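PDB 6WN7: protein S100-A5 from Homo sapiens, which binds calcium, zinc and copper ions as a homodimer of the S100 family, with calcium and copper competing for the same sites. Local coordinates for residues 14-17 and 18-22; 78-81 and 82-86. The protein carries 2 engineered substitutions. All blocks are in the same frame, centred on the assembly; numbering follows the deposited sequence. Where two conformers were deposited one is given.

Interaction 1: residues 14-17 and 18-22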
loop_
_atom_site.group_PDB
_atom_site.type_symbol
_atom_site.label_atom_id
_atom_site.label_comp_id
_atom_site.label_asym_id
_atom_site.label_seq_id
_atom_site.Cartn_x
_atom_site.Cartn_y
_atom_site.Cartn_z
ATOM N N THR B 14 5.307 -0.395 -8.125
ATOM C CA THR B 14 6.334 -1.075 -7.348
ATOM C C THR B 14 5.721 -2.049 -6.351
ATOM O O THR B 14 6.262 -3.138 -6.131
ATOM C CB THR B 14 7.212 -0.004 -6.692
ATOM O OG1 THR B 14 8.078 0.554 -7.699
ATOM C CG2 THR B 14 8.026 -0.537 -5.528
ATOM N N MET B 15 4.582 -1.699 -5.762
ATOM C CA MET B 15 3.916 -2.630 -4.863
ATOM C C MET B 15 3.679 -3.958 -5.555
ATOM O O MET B 15 3.831 -5.019 -4.949
ATOM C CB MET B 15 2.555 -2.071 -4.431
ATOM C CG MET B 15 2.592 -0.794 -3.652
ATOM S SD MET B 15 3.547 -0.948 -2.150
ATOM C CE MET B 15 5.096 -0.309 -2.739
ATOM N N VAL B 16 3.284 -3.907 -6.829
ATOM C CA VAL B 16 2.911 -5.091 -7.591
ATOM C C VAL B 16 4.140 -5.880 -8.022
ATOM O O VAL B 16 4.237 -7.083 -7.796
ATOM C CB VAL B 16 2.048 -4.674 -8.809
ATOM C CG1 VAL B 16 1.691 -5.880 -9.687
ATOM C CG2 VAL B 16 0.794 -3.901 -8.341
ATOM N N THR B 17 5.082 -5.228 -8.690
ATOM C CA THR B 17 6.233 -5.950 -9.199
ATOM C C THR B 17 7.092 -6.504 -8.076
ATOM O O THR B 17 7.700 -7.562 -8.243
ATOM C CB THR B 17 7.046 -5.059 -10.127
ATOM O OG1 THR B 17 7.644 -3.989 -9.392
ATOM C CG2 THR B 17 6.158 -4.458 -11.180
ATOM N N THR B 18 7.154 -5.835 -6.922
ATOM C CA THR B 18 7.913 -6.409 -5.813
ATOM C C THR B 18 7.297 -7.731 -5.368
ATOM O O THR B 18 7.997 -8.732 -5.245
ATOM C CB THR B 18 8.023 -5.433 -4.640
ATOM O OG1 THR B 18 8.807 -4.285 -5.009
ATOM C CG2 THR B 18 8.687 -6.130 -3.444
ATOM N N PHE B 19 5.984 -7.749 -5.124
ATOM C CA PHE B 19 5.290 -8.990 -4.780
ATOM C C PHE B 19 5.670 -10.088 -5.751
ATOM O O PHE B 19 6.091 -11.167 -5.350
ATOM C CB PHE B 19 3.781 -8.737 -4.810
ATOM C CG PHE B 19 2.951 -9.939 -4.519
ATOM C CD1 PHE B 19 2.726 -10.355 -3.224
ATOM C CD2 PHE B 19 2.385 -10.659 -5.539
ATOM C CE1 PHE B 19 1.945 -11.471 -2.962
ATOM C CE2 PHE B 19 1.618 -11.774 -5.271
ATOM C CZ PHE B 19 1.394 -12.173 -3.984
ATOM N N HIS B 20 5.566 -9.796 -7.050
ATOM C CA HIS B 20 5.752 -10.803 -8.091
ATOM C C HIS B 20 7.202 -11.235 -8.224
ATOM O O HIS B 20 7.461 -12.396 -8.543
ATOM C CB HIS B 20 5.176 -10.275 -9.398
ATOM C CG HIS B 20 3.683 -10.392 -9.464
ATOM N ND1 HIS B 20 3.038 -11.541 -9.870
ATOM C CD2 HIS B 20 2.706 -9.517 -9.135
ATOM C CE1 HIS B 20 1.735 -11.367 -9.787
ATOM N NE2 HIS B 20 1.507 -10.140 -9.363
ATOM N N LYS B 21 8.160 -10.343 -7.965
ATOM C CA LYS B 21 9.558 -10.759 -7.916
ATOM C C LYS B 21 9.738 -11.990 -7.034
ATOM O O LYS B 21 10.522 -12.884 -7.359
ATOM C CB LYS B 21 10.440 -9.601 -7.426
ATOM C CG LYS B 21 11.928 -9.936 -7.311
ATOM C CD LYS B 21 12.753 -8.866 -6.583
ATOM C CE LYS B 21 12.500 -7.466 -7.119
ATOM N NZ LYS B 21 13.630 -6.531 -6.797
ATOM N N TYR B 22 9.020 -12.063 -5.916
ATOM C CA TYR B 22 9.186 -13.159 -4.971
ATOM C C TYR B 22 8.096 -14.214 -5.054
ATOM O O TYR B 22 8.376 -15.379 -4.783
ATOM C CB TYR B 22 9.288 -12.602 -3.545
ATOM C CG TYR B 22 10.484 -11.696 -3.398
ATOM C CD1 TYR B 22 11.727 -12.222 -3.159
ATOM C CD2 TYR B 22 10.378 -10.340 -3.570
ATOM C CE1 TYR B 22 12.823 -11.433 -3.069
ATOM C CE2 TYR B 22 11.473 -9.539 -3.476
ATOM C CZ TYR B 22 12.695 -10.102 -3.233
ATOM O OH TYR B 22 13.804 -9.329 -3.117
#
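Thr18 grips the carbonyl oxygen of Thr14 twice, one turn back along helix 7-23. Its backbone N lies 2.9 Å from Thr14 O, and its hydroxyl OG1 donates to the same Thr14 O over 3.0 Å; the two donors come from opposite faces of the carbonyl plane. The hydroxyl gets there because OG1 stands beside the backbone N and anti to the carbonyl carbon (chi1 -66°), which folds it back along the helix. Threonine suits this buried place, since the one polar atom of its side chain bonds back to the helix. Thr14 CG2 comes within 3.9 Å of Thr18 OG1, while the hydroxyl of Thr14 turns to Lys10 O. At Phe19 the return bond is weak, with Phe19 N 3.5 Å from Met15 O. The benzyl group leads away from this turn to meet Phe72 and Tyr75 of the other EF-hand, as fits the paired EF-hand fold: helix 7-23 is the entering helix of the first calcium-binding loop, and its phenylalanine packs into the shared core. His20 N bonds Val16 O at 3.1 Å. The imidazole lies alongside Val16, both pointing the same way, with His20 CD2 3.8 Å from Val16 CG1, and the edge of the ring faces Val16 O. Phe19 CD2 lies over one face of the imidazole, toward its rim; NE2 of His20 bonds Asn87 OD1 of the second subunit, whose Phe90 stacks on the ring. Lys21 N closes the next turn on Thr17 O at 2.8 Å.

Interaction 2: residues 78-81 and 82-86. Engineered in segment 82-86: Ser83 (natural residue Cys).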
loop_
_atom_site.group_PDB
_atom_site.type_symbol
_atom_site.label_atom_id
_atom_site.label_comp_id
_atom_site.label_asym_id
_atom_site.label_seq_id
_atom_site.Cartn_x
_atom_site.Cartn_y
_atom_site.Cartn_z
ATOM N N PHE B 78 -0.071 -6.328 4.889
ATOM C CA PHE B 78 1.280 -6.059 5.373
ATOM C C PHE B 78 1.758 -4.694 4.898
ATOM O O PHE B 78 2.274 -3.897 5.685
ATOM C CB PHE B 78 2.201 -7.202 4.917
ATOM C CG PHE B 78 3.613 -7.112 5.432
ATOM C CD1 PHE B 78 3.883 -6.906 6.764
ATOM C CD2 PHE B 78 4.679 -7.237 4.568
ATOM C CE1 PHE B 78 5.170 -6.825 7.199
ATOM C CE2 PHE B 78 5.975 -7.160 5.028
ATOM C CZ PHE B 78 6.213 -6.964 6.329
ATOM N N LEU B 79 1.580 -4.402 3.610
ATOM C CA LEU B 79 1.932 -3.083 3.096
ATOM C C LEU B 79 1.252 -1.979 3.895
ATOM O O LEU B 79 1.857 -0.946 4.186
ATOM C CB LEU B 79 1.542 -2.970 1.619
ATOM C CG LEU B 79 2.278 -3.828 0.589
ATOM C CD1 LEU B 79 1.718 -3.572 -0.794
ATOM C CD2 LEU B 79 3.739 -3.539 0.618
ATOM N N THR B 80 -0.016 -2.177 4.244
ATOM C CA THR B 80 -0.719 -1.195 5.053
ATOM C C THR B 80 -0.096 -1.049 6.440
ATOM O O THR B 80 0.003 0.066 6.963
ATOM C CB THR B 80 -2.190 -1.576 5.141
ATOM O OG1 THR B 80 -2.727 -1.712 3.826
ATOM C CG2 THR B 80 -2.960 -0.502 5.814
ATOM N N MET B 81 0.330 -2.150 7.062
ATOM C CA MET B 81 1.016 -2.007 8.341
ATOM C C MET B 81 2.234 -1.111 8.189
ATOM O O MET B 81 2.537 -0.300 9.062
ATOM C CB MET B 81 1.476 -3.363 8.871
ATOM C CG MET B 81 0.394 -4.337 9.274
ATOM S SD MET B 81 1.035 -6.035 9.264
ATOM C CE MET B 81 2.172 -5.951 10.626
ATOM N N LEU B 82 2.971 -1.277 7.095
ATOM C CA LEU B 82 4.185 -0.500 6.897
ATOM C C LEU B 82 3.854 0.949 6.604
ATOM O O LEU B 82 4.492 1.851 7.141
ATOM C CB LEU B 82 5.023 -1.107 5.774
ATOM C CG LEU B 82 5.486 -2.533 6.004
ATOM C CD1 LEU B 82 5.855 -3.211 4.727
ATOM C CD2 LEU B 82 6.662 -2.521 6.929
ATOM N N SER B 83 2.868 1.188 5.729
ATOM C CA SER B 83 2.418 2.551 5.461
ATOM C C SER B 83 1.980 3.227 6.749
ATOM O O SER B 83 2.399 4.348 7.056
ATOM C CB SER B 83 1.240 2.534 4.485
ATOM O OG SER B 83 1.617 2.027 3.230
ATOM N N MET B 84 1.119 2.551 7.507
ATOM C CA MET B 84 0.599 3.118 8.737
ATOM C C MET B 84 1.732 3.496 9.670
ATOM O O MET B 84 1.668 4.511 10.360
ATOM C CB MET B 84 -0.280 2.090 9.447
ATOM C CG MET B 84 -1.725 2.036 9.034
ATOM S SD MET B 84 -2.674 3.515 9.383
ATOM C CE MET B 84 -3.173 3.181 11.058
ATOM N N ALA B 85 2.762 2.660 9.727
ATOM C CA ALA B 85 3.909 2.927 10.577
ATOM C C ALA B 85 4.649 4.167 10.114
ATOM O O ALA B 85 5.031 5.016 10.931
ATOM C CB ALA B 85 4.846 1.719 10.563
ATOM N N TYR B 86 4.877 4.289 8.802
ATOM C CA TYR B 86 5.549 5.487 8.338
ATOM C C TYR B 86 4.639 6.703 8.470
ATOM O O TYR B 86 5.115 7.804 8.749
ATOM C CB TYR B 86 6.098 5.348 6.928
ATOM C CG TYR B 86 6.926 6.571 6.537
ATOM C CD1 TYR B 86 8.208 6.759 7.017
ATOM C CD2 TYR B 86 6.403 7.551 5.716
ATOM C CE1 TYR B 86 8.942 7.868 6.670
ATOM C CE2 TYR B 86 7.130 8.660 5.380
ATOM C CZ TYR B 86 8.391 8.818 5.860
ATOM O OH TYR B 86 9.099 9.935 5.516
#
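Leu82 lays its CD1 methyl over one face of the Phe78 ring, a CH-pi contact with CD1 4.1 Å from the ring centroid and 16° off the normal. The methyl sits toward the rim, with Phe78 CE2 the closest ring atom, 4.0 Å from CD1. Phe78 has CG anti to its backbone nitrogen (chi1 -176°), which swings the ring out beside the helix where a residue one turn later can cover it. A branched aliphatic side chain fits a flat aromatic face well, and an alanine in place of Leu82 would probably leave that face of Phe78 without its methyl cover and open a gap against Leu12 of the second subunit. Thr80 CG2 and Met84 CG approach more loosely, at 4.3 Å.

Helix 72-93 is the exiting helix of the second EF-hand, following its calcium-binding loop; Phe78 also packs on Leu58 and Leu62 of helix 52-62, the entering helix of the same hand.

The backbone bonds run in the regular i to i+4 pattern. Leu82 N meets Phe78 O at 3.1 Å, the N of the engineered Ser83 (natural residue cysteine) meets Leu79 O at 2.8 Å, and Met84 N meets Thr80 O at 2.8 Å, while Ala85 N reaches Met81 O. The hydroxyl of Thr80 bonds Ser76 O, one turn earlier.

Overall arrangement
Interaction 1 lies on helix 7-23 and interaction 2 on helix 72-93, the first and last helices of the chain, with centres 16 Å apart. They come in series along the sequence, one in each EF-hand, yet they touch in space where Met15 SD meets Leu79 CD1 at 3.5 Å. Both also pack on the second subunit: residues 14-22 meet Pro7, Met15 and Tyr86 of that copy, and residues 82-86 meet its Leu12, Thr13 and Phe72. As in other S100 proteins, the dimer is thus built largely from these two helices, which join the two calcium-binding hands of a subunit to its partner.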